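Local coordinates for monosaccharide ABC transporter substrate-binding protein, CUT2 family (Acidothermus cellulolyticus, PDB 4RU1) that probably serves as the carbohydrate-binding component of an ABC-type sugar importer and holds myo-inositol in a cleft between its two lobes, at residues 101-109 against 256-267; 240-251 against 282-292. All coordinates share one frame; numbering follows the deposited sequence.

Contact 1 of 2, residues 101-109 against 256-267; sequences GIPVVAFNA and EGYEAVDSLWLY. With INS (1,2,3,4,5,6-hexahydroxy-cyclohexane), chain M.
The Phe107 ring carries Ala260 CB over one face, offset toward the rim, with Phe107 CD1 4.1 Å from that methyl. The Glu256 carbonyl comes to the same ring obliquely. At the far end the Tyr267 ring is met obliquely by Pro103 CB. This is helix-on-sheet packing in one lobe of a type I periplasmic binding fold: strand 104-107 of the parallel sheet runs nearly antiparallel to 256-267, part of helix 253-270, with the two segment axes 8.7 Å apart. Between the rings, the Val105 and Leu264 side chains overlap alongside, pointing opposite ways, with Val105 CG2 3.8 Å from Leu264 CD2. Val105 CG2 also touches Ser263 OG. Ser263 OG itself donates to Glu259 O, so this hydroxyl is satisfied inside its own helix. Past the strand the contact turns polar. Asn108 has CG anti to the backbone N (chi1 -177°), which carries its amide to the inositol. OD1 accepts from O5, and ND2 donates to O6. With an alanine here the amide is gone, which would probably cost O5 and O6 these bonds and leave Glu256 OE1 without this donor. Glu256 OE2 is held by Gln251. The second N-H of Asn108 ND2 points to the syn lone pair of Glu256 OE1, 3.0 Å away and nearly straight at 168°, in the amide plane but with the carboxylate turned 54° from it.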
loop_
_atom_site.group_PDB
_atom_site.type_symbol
_atom_site.label_atom_id
_atom_site.label_comp_id
_atom_site.label_asym_id
_atom_site.label_seq_id
_atom_site.Cartn_x
_atom_site.Cartn_y
_atom_site.Cartn_z
ATOM N N GLY A 101 -12.723 14.911 19.613
ATOM C CA GLY A 101 -11.772 14.499 20.656
ATOM C C GLY A 101 -11.155 13.113 20.523
ATOM O O GLY A 101 -10.588 12.598 21.504
ATOM N N ILE A 102 -11.394 12.447 19.394
ATOM C CA ILE A 102 -10.821 11.119 19.189
ATOM C C ILE A 102 -9.521 11.244 18.450
ATOM O O ILE A 102 -9.481 11.891 17.439
ATOM C CB ILE A 102 -11.778 10.188 18.400
ATOM C CG1 ILE A 102 -13.111 10.061 19.180
ATOM C CG2 ILE A 102 -11.116 8.869 18.098
ATOM C CD1 ILE A 102 -14.230 9.435 18.377
ATOM N N PRO A 103 -8.409 10.702 19.012
ATOM C CA PRO A 103 -7.127 10.811 18.306
ATOM C C PRO A 103 -7.104 9.947 17.051
ATOM O O PRO A 103 -7.614 8.789 17.075
ATOM C CB PRO A 103 -6.146 10.278 19.316
ATOM C CG PRO A 103 -6.878 9.330 20.138
ATOM C CD PRO A 103 -8.246 9.978 20.279
ATOM N N VAL A 104 -6.568 10.507 15.973
ATOM C CA VAL A 104 -6.453 9.745 14.732
ATOM C C VAL A 104 -5.010 9.677 14.253
ATOM O O VAL A 104 -4.209 10.628 14.395
ATOM C CB VAL A 104 -7.333 10.309 13.621
ATOM C CG1 VAL A 104 -6.878 11.704 13.340
ATOM C CG2 VAL A 104 -7.250 9.453 12.382
ATOM N N VAL A 105 -4.700 8.506 13.745
ATOM C CA VAL A 105 -3.449 8.219 13.049
ATOM C C VAL A 105 -3.811 7.779 11.658
ATOM O O VAL A 105 -4.771 7.032 11.494
ATOM C CB VAL A 105 -2.581 7.222 13.797
ATOM C CG1 VAL A 105 -1.353 6.761 12.983
ATOM C CG2 VAL A 105 -2.093 7.878 15.103
ATOM N N ALA A 106 -3.066 8.278 10.655
ATOM C CA ALA A 106 -3.275 7.908 9.242
ATOM C C ALA A 106 -2.186 6.947 8.815
ATOM O O ALA A 106 -1.106 6.918 9.418
ATOM C CB ALA A 106 -3.402 9.095 8.337
ATOM N N PHE A 107 -2.470 6.082 7.869
ATOM C CA PHE A 107 -1.476 5.153 7.455
ATOM C C PHE A 107 -1.790 4.691 6.028
ATOM O O PHE A 107 -2.917 4.864 5.514
ATOM C CB PHE A 107 -1.314 3.959 8.439
ATOM C CG PHE A 107 -2.455 2.983 8.399
ATOM C CD1 PHE A 107 -3.665 3.253 9.005
ATOM C CD2 PHE A 107 -2.254 1.741 7.830
ATOM C CE1 PHE A 107 -4.733 2.343 8.953
ATOM C CE2 PHE A 107 -3.317 0.845 7.747
ATOM C CZ PHE A 107 -4.508 1.124 8.344
ATOM N N ASN A 108 -0.756 4.189 5.351
ATOM C CA ASN A 108 -0.795 3.516 4.070
ATOM C C ASN A 108 -1.092 4.454 2.858
ATOM O O ASN A 108 -0.348 4.404 1.872
ATOM C CB ASN A 108 -1.764 2.384 4.013
ATOM C CG ASN A 108 -1.719 1.685 2.688
ATOM O OD1 ASN A 108 -2.588 1.920 1.842
ATOM N ND2 ASN A 108 -0.735 0.867 2.452
ATOM N N ALA A 109 -2.147 5.267 2.933
ATOM C CA ALA A 109 -2.476 6.200 1.882
ATOM C C ALA A 109 -2.762 7.543 2.452
ATOM O O ALA A 109 -3.467 7.635 3.429
ATOM C CB ALA A 109 -3.644 5.726 1.092
ATOM N N GLU A 256 3.303 -0.841 9.123
ATOM C CA GLU A 256 2.211 0.123 9.017
ATOM C C GLU A 256 1.038 -0.197 9.957
ATOM O O GLU A 256 0.600 0.673 10.708
ATOM C CB GLU A 256 1.696 0.216 7.604
ATOM C CG GLU A 256 2.762 0.705 6.612
ATOM C CD GLU A 256 2.295 0.788 5.190
ATOM O OE1 GLU A 256 1.104 0.575 4.859
ATOM O OE2 GLU A 256 3.167 1.033 4.301
ATOM N N GLY A 257 0.547 -1.419 9.897
ATOM C CA GLY A 257 -0.579 -1.809 10.774
ATOM C C GLY A 257 -0.207 -1.869 12.221
ATOM O O GLY A 257 -0.951 -1.400 13.078
ATOM N N TYR A 258 0.984 -2.392 12.517
ATOM C CA TYR A 258 1.478 -2.413 13.871
ATOM C C TYR A 258 1.614 -1.050 14.498
ATOM O O TYR A 258 1.173 -0.784 15.637
ATOM C CB TYR A 258 2.827 -3.210 13.947
ATOM C CG TYR A 258 3.430 -3.266 15.332
ATOM C CD1 TYR A 258 4.222 -2.227 15.808
ATOM C CD2 TYR A 258 3.261 -4.398 16.150
ATOM C CE1 TYR A 258 4.803 -2.278 17.083
ATOM C CE2 TYR A 258 3.850 -4.467 17.413
ATOM C CZ TYR A 258 4.606 -3.413 17.876
ATOM O OH TYR A 258 5.225 -3.537 19.115
ATOM N N GLU A 259 2.266 -0.161 13.778
ATOM C CA GLU A 259 2.478 1.153 14.345
ATOM C C GLU A 259 1.217 2.006 14.442
ATOM O O GLU A 259 1.092 2.869 15.351
ATOM C CB GLU A 259 3.515 1.932 13.567
ATOM C CG GLU A 259 4.959 1.338 13.609
ATOM C CD GLU A 259 5.535 1.195 15.049
ATOM O OE1 GLU A 259 5.127 2.033 15.878
ATOM O OE2 GLU A 259 6.391 0.336 15.279
ATOM N N ALA A 260 0.293 1.802 13.501
ATOM C CA ALA A 260 -0.977 2.515 13.578
ATOM C C ALA A 260 -1.590 2.276 14.938
ATOM O O ALA A 260 -2.041 3.183 15.592
ATOM C CB ALA A 260 -1.948 2.053 12.496
ATOM N N VAL A 261 -1.537 1.041 15.405
ATOM C CA VAL A 261 -2.113 0.671 16.686
ATOM C C VAL A 261 -1.196 1.135 17.841
ATOM O O VAL A 261 -1.675 1.775 18.798
ATOM C CB VAL A 261 -2.454 -0.803 16.790
ATOM C CG1 VAL A 261 -2.862 -1.158 18.206
ATOM C CG2 VAL A 261 -3.525 -1.133 15.785
ATOM N N ASP A 262 0.070 0.746 17.820
ATOM C CA ASP A 262 0.981 1.005 18.944
ATOM C C ASP A 262 1.242 2.479 19.185
ATOM O O ASP A 262 1.435 2.887 20.354
ATOM C CB ASP A 262 2.280 0.212 18.742
ATOM C CG ASP A 262 3.031 0.006 20.022
ATOM O OD1 ASP A 262 2.482 -0.641 20.941
ATOM O OD2 ASP A 262 4.225 0.390 20.132
ATOM N N SER A 263 1.250 3.293 18.143
ATOM C CA SER A 263 1.386 4.710 18.248
ATOM C C SER A 263 0.194 5.318 18.961
ATOM O O SER A 263 0.362 6.278 19.724
ATOM C CB SER A 263 1.698 5.359 16.906
ATOM O OG SER A 263 0.524 5.492 16.090
ATOM N N LEU A 264 -1.007 4.816 18.656
ATOM C CA LEU A 264 -2.182 5.304 19.404
ATOM C C LEU A 264 -2.071 4.929 20.888
ATOM O O LEU A 264 -2.419 5.730 21.793
ATOM C CB LEU A 264 -3.489 4.765 18.800
ATOM C CG LEU A 264 -3.904 5.452 17.536
ATOM C CD1 LEU A 264 -5.022 4.747 16.757
ATOM C CD2 LEU A 264 -4.405 6.826 17.900
ATOM N N TRP A 265 -1.495 3.776 21.157
ATOM C CA TRP A 265 -1.326 3.338 22.555
ATOM C C TRP A 265 -0.315 4.284 23.235
ATOM O O TRP A 265 -0.571 4.730 24.351
ATOM C CB TRP A 265 -0.946 1.855 22.675
ATOM C CG TRP A 265 -0.522 1.389 24.051
ATOM C CD1 TRP A 265 -1.318 0.749 24.974
ATOM C CD2 TRP A 265 0.781 1.510 24.633
ATOM N NE1 TRP A 265 -0.559 0.432 26.111
ATOM C CE2 TRP A 265 0.714 0.932 25.928
ATOM C CE3 TRP A 265 1.989 2.072 24.194
ATOM C CZ2 TRP A 265 1.817 0.884 26.762
ATOM C CZ3 TRP A 265 3.089 2.025 25.034
ATOM C CH2 TRP A 265 2.981 1.463 26.311
ATOM N N LEU A 266 0.795 4.629 22.604
ATOM C CA LEU A 266 1.721 5.588 23.172
ATOM C C LEU A 266 1.135 6.988 23.390
ATOM O O LEU A 266 1.364 7.663 24.424
ATOM C CB LEU A 266 2.950 5.724 22.225
ATOM C CG LEU A 266 4.081 4.712 22.285
ATOM C CD1 LEU A 266 5.001 4.850 21.061
ATOM C CD2 LEU A 266 4.895 4.952 23.577
ATOM N N TYR A 267 0.329 7.452 22.458
ATOM C CA TYR A 267 -0.321 8.752 22.609
ATOM C C TYR A 267 -1.296 8.746 23.788
ATOM O O TYR A 267 -1.343 9.691 24.545
ATOM C CB TYR A 267 -1.074 9.161 21.338
ATOM C CG TYR A 267 -1.634 10.539 21.423
ATOM C CD1 TYR A 267 -0.820 11.649 21.256
ATOM C CD2 TYR A 267 -2.973 10.743 21.632
ATOM C CE1 TYR A 267 -1.325 12.949 21.318
ATOM C CE2 TYR A 267 -3.495 12.050 21.693
ATOM C CZ TYR A 267 -2.661 13.138 21.535
ATOM O OH TYR A 267 -3.177 14.472 21.563
HETATM C C1 INS M . -0.601 -1.520 -1.903
HETATM C C2 INS M . -1.486 -2.319 -2.848
HETATM C C3 INS M . -2.906 -2.364 -2.284
HETATM C C4 INS M . -3.450 -1.000 -1.922
HETATM C C5 INS M . -2.571 -0.288 -0.944
HETATM C C6 INS M . -1.144 -0.180 -1.411
HETATM O O1 INS M . 0.741 -1.374 -2.393
HETATM O O2 INS M . -1.541 -1.557 -4.066
HETATM O O3 INS M . -3.717 -2.953 -3.320
HETATM O O4 INS M . -4.795 -1.107 -1.391
HETATM O O5 INS M . -3.011 1.064 -0.687
HETATM O O6 INS M . -0.292 0.402 -0.381
#

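Contact 2 of 2, residues 240-251 against 282-292. With INS (1,2,3,4,5,6-hexahydroxy-cyclohexane), chain M.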
loop_
_atom_site.group_PDB
_atom_site.type_symbol
_atom_site.label_atom_id
_atom_site.label_comp_id
_atom_site.label_asym_id
_atom_site.label_seq_id
_atom_site.Cartn_x
_atom_site.Cartn_y
_atom_site.Cartn_z
ATOM N N ILE A 240 11.478 -13.616 -7.424
ATOM C CA ILE A 240 12.746 -12.880 -7.496
ATOM C C ILE A 240 13.938 -13.841 -7.683
ATOM O O ILE A 240 14.759 -13.654 -8.527
ATOM C CB ILE A 240 12.956 -12.049 -6.206
ATOM C CG1 ILE A 240 11.923 -10.901 -6.128
ATOM C CG2 ILE A 240 14.309 -11.435 -6.124
ATOM C CD1 ILE A 240 11.787 -10.239 -4.770
ATOM N N GLU A 241 13.967 -14.904 -6.914
ATOM C CA GLU A 241 15.030 -15.931 -7.053
ATOM C C GLU A 241 15.171 -16.537 -8.470
ATOM O O GLU A 241 16.285 -16.670 -8.996
ATOM C CB GLU A 241 14.770 -17.046 -6.015
ATOM C CG GLU A 241 14.920 -16.650 -4.531
ATOM C CD GLU A 241 14.097 -17.490 -3.554
ATOM O OE1 GLU A 241 13.755 -18.652 -3.885
ATOM O OE2 GLU A 241 13.787 -16.984 -2.439
ATOM N N ASN A 242 14.047 -16.868 -9.096
ATOM C CA ASN A 242 14.041 -17.503 -10.425
ATOM C C ASN A 242 13.984 -16.509 -11.628
ATOM O O ASN A 242 13.909 -16.938 -12.790
ATOM C CB ASN A 242 12.957 -18.575 -10.545
ATOM C CG ASN A 242 11.548 -18.034 -10.440
ATOM O OD1 ASN A 242 11.283 -16.865 -10.729
ATOM N ND2 ASN A 242 10.631 -18.879 -10.029
ATOM N N GLY A 243 14.012 -15.205 -11.350
ATOM C CA GLY A 243 14.027 -14.224 -12.426
ATOM C C GLY A 243 12.639 -13.825 -13.002
ATOM O O GLY A 243 12.621 -13.044 -13.957
ATOM N N GLN A 244 11.544 -14.314 -12.441
ATOM C CA GLN A 244 10.209 -13.948 -12.878
ATOM C C GLN A 244 9.901 -12.501 -12.528
ATOM O O GLN A 244 9.054 -11.907 -13.167
ATOM C CB GLN A 244 9.155 -14.882 -12.335
ATOM C CG GLN A 244 9.089 -16.238 -13.095
ATOM C CD GLN A 244 8.005 -17.144 -12.560
ATOM O OE1 GLN A 244 8.033 -17.540 -11.397
ATOM N NE2 GLN A 244 7.050 -17.474 -13.401
ATOM N N LEU A 245 10.509 -11.976 -11.466
ATOM C CA LEU A 245 10.364 -10.572 -11.066
ATOM C C LEU A 245 11.727 -9.926 -10.916
ATOM O O LEU A 245 12.664 -10.599 -10.344
ATOM C CB LEU A 245 9.638 -10.456 -9.741
ATOM C CG LEU A 245 8.139 -10.739 -9.679
ATOM C CD1 LEU A 245 7.636 -10.804 -8.235
ATOM C CD2 LEU A 245 7.372 -9.716 -10.489
ATOM N N GLN A 246 11.956 -8.768 -11.479
ATOM C CA GLN A 246 13.229 -8.061 -11.339
ATOM C C GLN A 246 13.515 -7.637 -9.910
ATOM O O GLN A 246 14.640 -7.731 -9.452
ATOM C CB GLN A 246 13.303 -6.862 -12.282
ATOM C CG GLN A 246 13.008 -7.157 -13.754
ATOM C CD GLN A 246 13.928 -8.212 -14.268
ATOM O OE1 GLN A 246 13.550 -9.424 -14.489
ATOM N NE2 GLN A 246 15.148 -7.800 -14.418
ATOM N N TRP A 247 12.487 -7.159 -9.216
ATOM C CA TRP A 247 12.625 -6.654 -7.880
ATOM C C TRP A 247 11.235 -6.398 -7.354
ATOM O O TRP A 247 10.278 -6.395 -8.130
ATOM C CB TRP A 247 13.492 -5.393 -7.828
ATOM C CG TRP A 247 13.265 -4.418 -8.930
ATOM C CD1 TRP A 247 14.081 -4.229 -10.008
ATOM C CD2 TRP A 247 12.217 -3.418 -9.050
ATOM N NE1 TRP A 247 13.626 -3.212 -10.785
ATOM C CE2 TRP A 247 12.454 -2.709 -10.257
ATOM C CE3 TRP A 247 11.058 -3.116 -8.309
ATOM C CZ2 TRP A 247 11.594 -1.666 -10.709
ATOM C CZ3 TRP A 247 10.196 -2.070 -8.796
ATOM C CH2 TRP A 247 10.498 -1.366 -9.965
ATOM N N ALA A 248 11.139 -6.207 -6.035
ATOM C CA ALA A 248 9.868 -5.842 -5.341
ATOM C C ALA A 248 10.235 -4.747 -4.393
ATOM O O ALA A 248 11.278 -4.805 -3.742
ATOM C CB ALA A 248 9.277 -7.004 -4.600
ATOM N N ILE A 249 9.391 -3.752 -4.289
ATOM C CA ILE A 249 9.551 -2.653 -3.359
ATOM C C ILE A 249 8.746 -2.946 -2.102
ATOM O O ILE A 249 7.510 -3.062 -2.156
ATOM C CB ILE A 249 9.107 -1.315 -3.957
ATOM C CG1 ILE A 249 9.943 -0.989 -5.230
ATOM C CG2 ILE A 249 9.164 -0.238 -2.936
ATOM C CD1 ILE A 249 9.423 0.185 -6.040
ATOM N N ASP A 250 9.417 -3.039 -0.970
ATOM C CA ASP A 250 8.774 -3.330 0.297
ATOM C C ASP A 250 8.435 -2.019 1.023
ATOM O O ASP A 250 9.310 -1.156 1.171
ATOM C CB ASP A 250 9.772 -4.133 1.121
ATOM C CG ASP A 250 9.210 -4.721 2.380
ATOM O OD1 ASP A 250 7.972 -4.679 2.709
ATOM O OD2 ASP A 250 10.075 -5.268 3.096
ATOM N N GLN A 251 7.165 -1.923 1.394
ATOM C CA GLN A 251 6.629 -0.844 2.227
ATOM C C GLN A 251 6.339 -1.248 3.655
ATOM O O GLN A 251 5.850 -0.430 4.459
ATOM C CB GLN A 251 5.363 -0.189 1.638
ATOM C CG GLN A 251 4.150 -1.103 1.639
ATOM C CD GLN A 251 2.865 -0.425 1.154
ATOM O OE1 GLN A 251 2.222 -0.862 0.155
ATOM N NE2 GLN A 251 2.451 0.583 1.883
ATOM N N THR A 282 8.142 3.651 6.395
ATOM C CA THR A 282 8.202 2.185 6.503
ATOM C C THR A 282 8.822 1.600 5.241
ATOM O O THR A 282 8.872 0.368 5.057
ATOM C CB THR A 282 6.769 1.612 6.769
ATOM O OG1 THR A 282 5.975 2.017 5.631
ATOM C CG2 THR A 282 6.169 2.187 8.009
ATOM N N GLY A 283 9.210 2.501 4.313
ATOM C CA GLY A 283 9.834 2.087 2.984
ATOM C C GLY A 283 10.132 3.375 2.283
ATOM O O GLY A 283 9.951 4.434 2.891
ATOM N N PRO A 284 10.576 3.349 1.046
ATOM C CA PRO A 284 10.706 2.148 0.231
ATOM C C PRO A 284 12.023 1.434 0.495
ATOM O O PRO A 284 13.002 2.078 0.841
ATOM C CB PRO A 284 10.709 2.678 -1.191
ATOM C CG PRO A 284 11.307 4.032 -1.072
ATOM C CD PRO A 284 10.841 4.553 0.274
ATOM N N PHE A 285 12.019 0.128 0.206
ATOM C CA PHE A 285 13.233 -0.663 0.161
ATOM C C PHE A 285 13.122 -1.682 -0.967
ATOM O O PHE A 285 12.144 -2.445 -1.003
ATOM C CB PHE A 285 13.502 -1.364 1.488
ATOM C CG PHE A 285 14.809 -2.164 1.499
ATOM C CD1 PHE A 285 16.018 -1.519 1.490
ATOM C CD2 PHE A 285 14.777 -3.564 1.560
ATOM C CE1 PHE A 285 17.209 -2.271 1.507
ATOM C CE2 PHE A 285 15.929 -4.310 1.619
ATOM C CZ PHE A 285 17.146 -3.667 1.545
ATOM N N PHE A 286 14.113 -1.711 -1.861
ATOM C CA PHE A 286 14.156 -2.652 -2.995
ATOM C C PHE A 286 14.729 -3.976 -2.632
ATOM O O PHE A 286 15.882 -4.078 -2.135
ATOM C CB PHE A 286 14.892 -2.081 -4.206
ATOM C CG PHE A 286 14.180 -0.937 -4.913
ATOM C CD1 PHE A 286 14.103 0.329 -4.382
ATOM C CD2 PHE A 286 13.576 -1.172 -6.157
ATOM C CE1 PHE A 286 13.422 1.379 -5.037
ATOM C CE2 PHE A 286 13.005 -0.160 -6.844
ATOM C CZ PHE A 286 12.886 1.108 -6.258
ATOM N N VAL A 287 13.968 -5.007 -2.873
ATOM C CA VAL A 287 14.430 -6.339 -2.609
ATOM C C VAL A 287 14.636 -6.995 -3.968
ATOM O O VAL A 287 13.790 -6.935 -4.846
ATOM C CB VAL A 287 13.398 -7.128 -1.799
ATOM C CG1 VAL A 287 13.840 -8.553 -1.551
ATOM C CG2 VAL A 287 13.171 -6.453 -0.440
ATOM N N ASP A 288 15.829 -7.594 -4.139
ATOM C CA ASP A 288 16.253 -8.222 -5.429
ATOM C C ASP A 288 16.996 -9.517 -5.074
ATOM O O ASP A 288 16.896 -9.976 -3.927
ATOM C CB ASP A 288 17.055 -7.228 -6.264
ATOM C CG ASP A 288 18.329 -6.770 -5.569
ATOM O OD1 ASP A 288 18.822 -7.540 -4.692
ATOM O OD2 ASP A 288 18.812 -5.663 -5.892
ATOM N N LYS A 289 17.657 -10.118 -6.055
ATOM C CA LYS A 289 18.296 -11.416 -5.837
ATOM C C LYS A 289 19.362 -11.345 -4.762
ATOM O O LYS A 289 19.552 -12.350 -4.031
ATOM C CB LYS A 289 18.912 -11.967 -7.131
ATOM C CG LYS A 289 17.952 -12.772 -7.936
ATOM C CD LYS A 289 18.630 -13.378 -9.168
ATOM C CE LYS A 289 19.554 -14.531 -8.793
ATOM N NZ LYS A 289 19.899 -15.383 -9.964
ATOM N N SER A 290 19.943 -10.175 -4.555
ATOM C CA SER A 290 21.018 -10.004 -3.584
ATOM C C SER A 290 20.577 -10.028 -2.101
ATOM O O SER A 290 21.380 -10.324 -1.199
ATOM C CB SER A 290 21.785 -8.713 -3.932
ATOM O OG SER A 290 21.206 -7.537 -3.351
ATOM N N ASN A 291 19.325 -9.692 -1.819
ATOM C CA ASN A 291 18.863 -9.598 -0.439
ATOM C C ASN A 291 17.525 -10.282 -0.087
ATOM O O ASN A 291 16.979 -10.160 1.025
ATOM C CB ASN A 291 18.823 -8.126 -0.019
ATOM C CG ASN A 291 17.926 -7.272 -0.916
ATOM O OD1 ASN A 291 17.159 -7.809 -1.686
ATOM N ND2 ASN A 291 18.103 -5.991 -0.874
ATOM N N VAL A 292 16.961 -10.990 -1.052
ATOM C CA VAL A 292 15.689 -11.651 -0.851
ATOM C C VAL A 292 15.673 -12.763 0.195
ATOM O O VAL A 292 14.670 -12.955 0.848
ATOM C CB VAL A 292 15.069 -12.098 -2.200
ATOM C CG1 VAL A 292 15.934 -13.126 -2.923
ATOM C CG2 VAL A 292 13.600 -12.537 -2.029
HETATM C C1 INS M . -0.601 -1.520 -1.903
HETATM C C2 INS M . -1.486 -2.319 -2.848
HETATM C C3 INS M . -2.906 -2.364 -2.284
HETATM C C4 INS M . -3.450 -1.000 -1.922
HETATM C C5 INS M . -2.571 -0.288 -0.944
HETATM C C6 INS M . -1.144 -0.180 -1.411
HETATM O O1 INS M . 0.741 -1.374 -2.393
HETATM O O2 INS M . -1.541 -1.557 -4.066
HETATM O O3 INS M . -3.717 -2.953 -3.320
HETATM O O4 INS M . -4.795 -1.107 -1.391
HETATM O O5 INS M . -3.011 1.064 -0.687
HETATM O O6 INS M . -0.292 0.402 -0.381
HETATM O O HOH W 1 16.771 -9.533 -8.862
HETATM O O HOH W 2 10.570 -1.122 3.624
#
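Phe286 turns its edge to the face of Trp247, an edge-to-face pair with ring centroids 5.1 Å apart and planes at 67°. Phe286 CE2 lies over the six-membered ring of the indole, toward its rim. One face of the Phe286 ring takes Ile249 CG1, a CH-pi contact 3.8 Å from the ring centroid. Chi1 of -69° turns Phe286 CG away from the carbonyl carbon and lays the ring beside Ile249. The other branch of Ile249, CG2, touches Pro284 CB. Helix 127-140 packs on Phe286 and Trp247, and Trp247 NE1 is hydrogen-bonded to Glu141 OE1.

The backbones form an antiparallel pair at the edge of the mixed sheet, where strand 285-287 is the outermost strand beside 248-250. Ala248 with Val287 and Asp250 with Phe285 are hydrogen-bonded pairs; Ile249 with Phe286 is the non-hydrogen-bonded pair between them. The bond from Val287 N to Ala248 O is 2.8 Å long. Toward helix 236-241, Ile240 CG2 packs 3.5 Å from Asp288 C and also touches Val292 CG1. A water bridges Gln246 O and Lys289 N. Asp288 OD1 accepts from Ser290 N in an Asx turn, and also from Ser290 OG.

At the opposite end, Thr282 OG1 donates to Gln251 O across 2.7 Å. Gly283 passes close to Asp250 O, where a CB would clash. The Gln251 chain is stretched out toward the ligand. Its OE1 accepts from inositol O6 at 2.9 Å, while NE2 is hydrogen-bonded to Glu256 OE2. The backbone bonds thus fix the edge pair, and the Thr282 bond fixes the strand end from which the Gln251 amide reaches the inositol.

Contact 1 is buried in one lobe, where a helix packs on a central strand of the parallel sheet. Contact 2 is partly buried and lies at the edge of the mixed sheet in the other lobe. Their centres are about 27 Å apart. The first relies on side-chain packing, with a single hydrogen bond between its segments. The second is held mainly by backbone bonds, with an aromatic pair packed beside them. Strand 248-250 leads directly into helix 253-270, so the chain crosses from contact 2 to contact 1. They meet beside the ligand, through the Glu256–Gln251 pair. At inositol O6 their roles are opposite: Asn108 donates to it and Gln251 accepts from it.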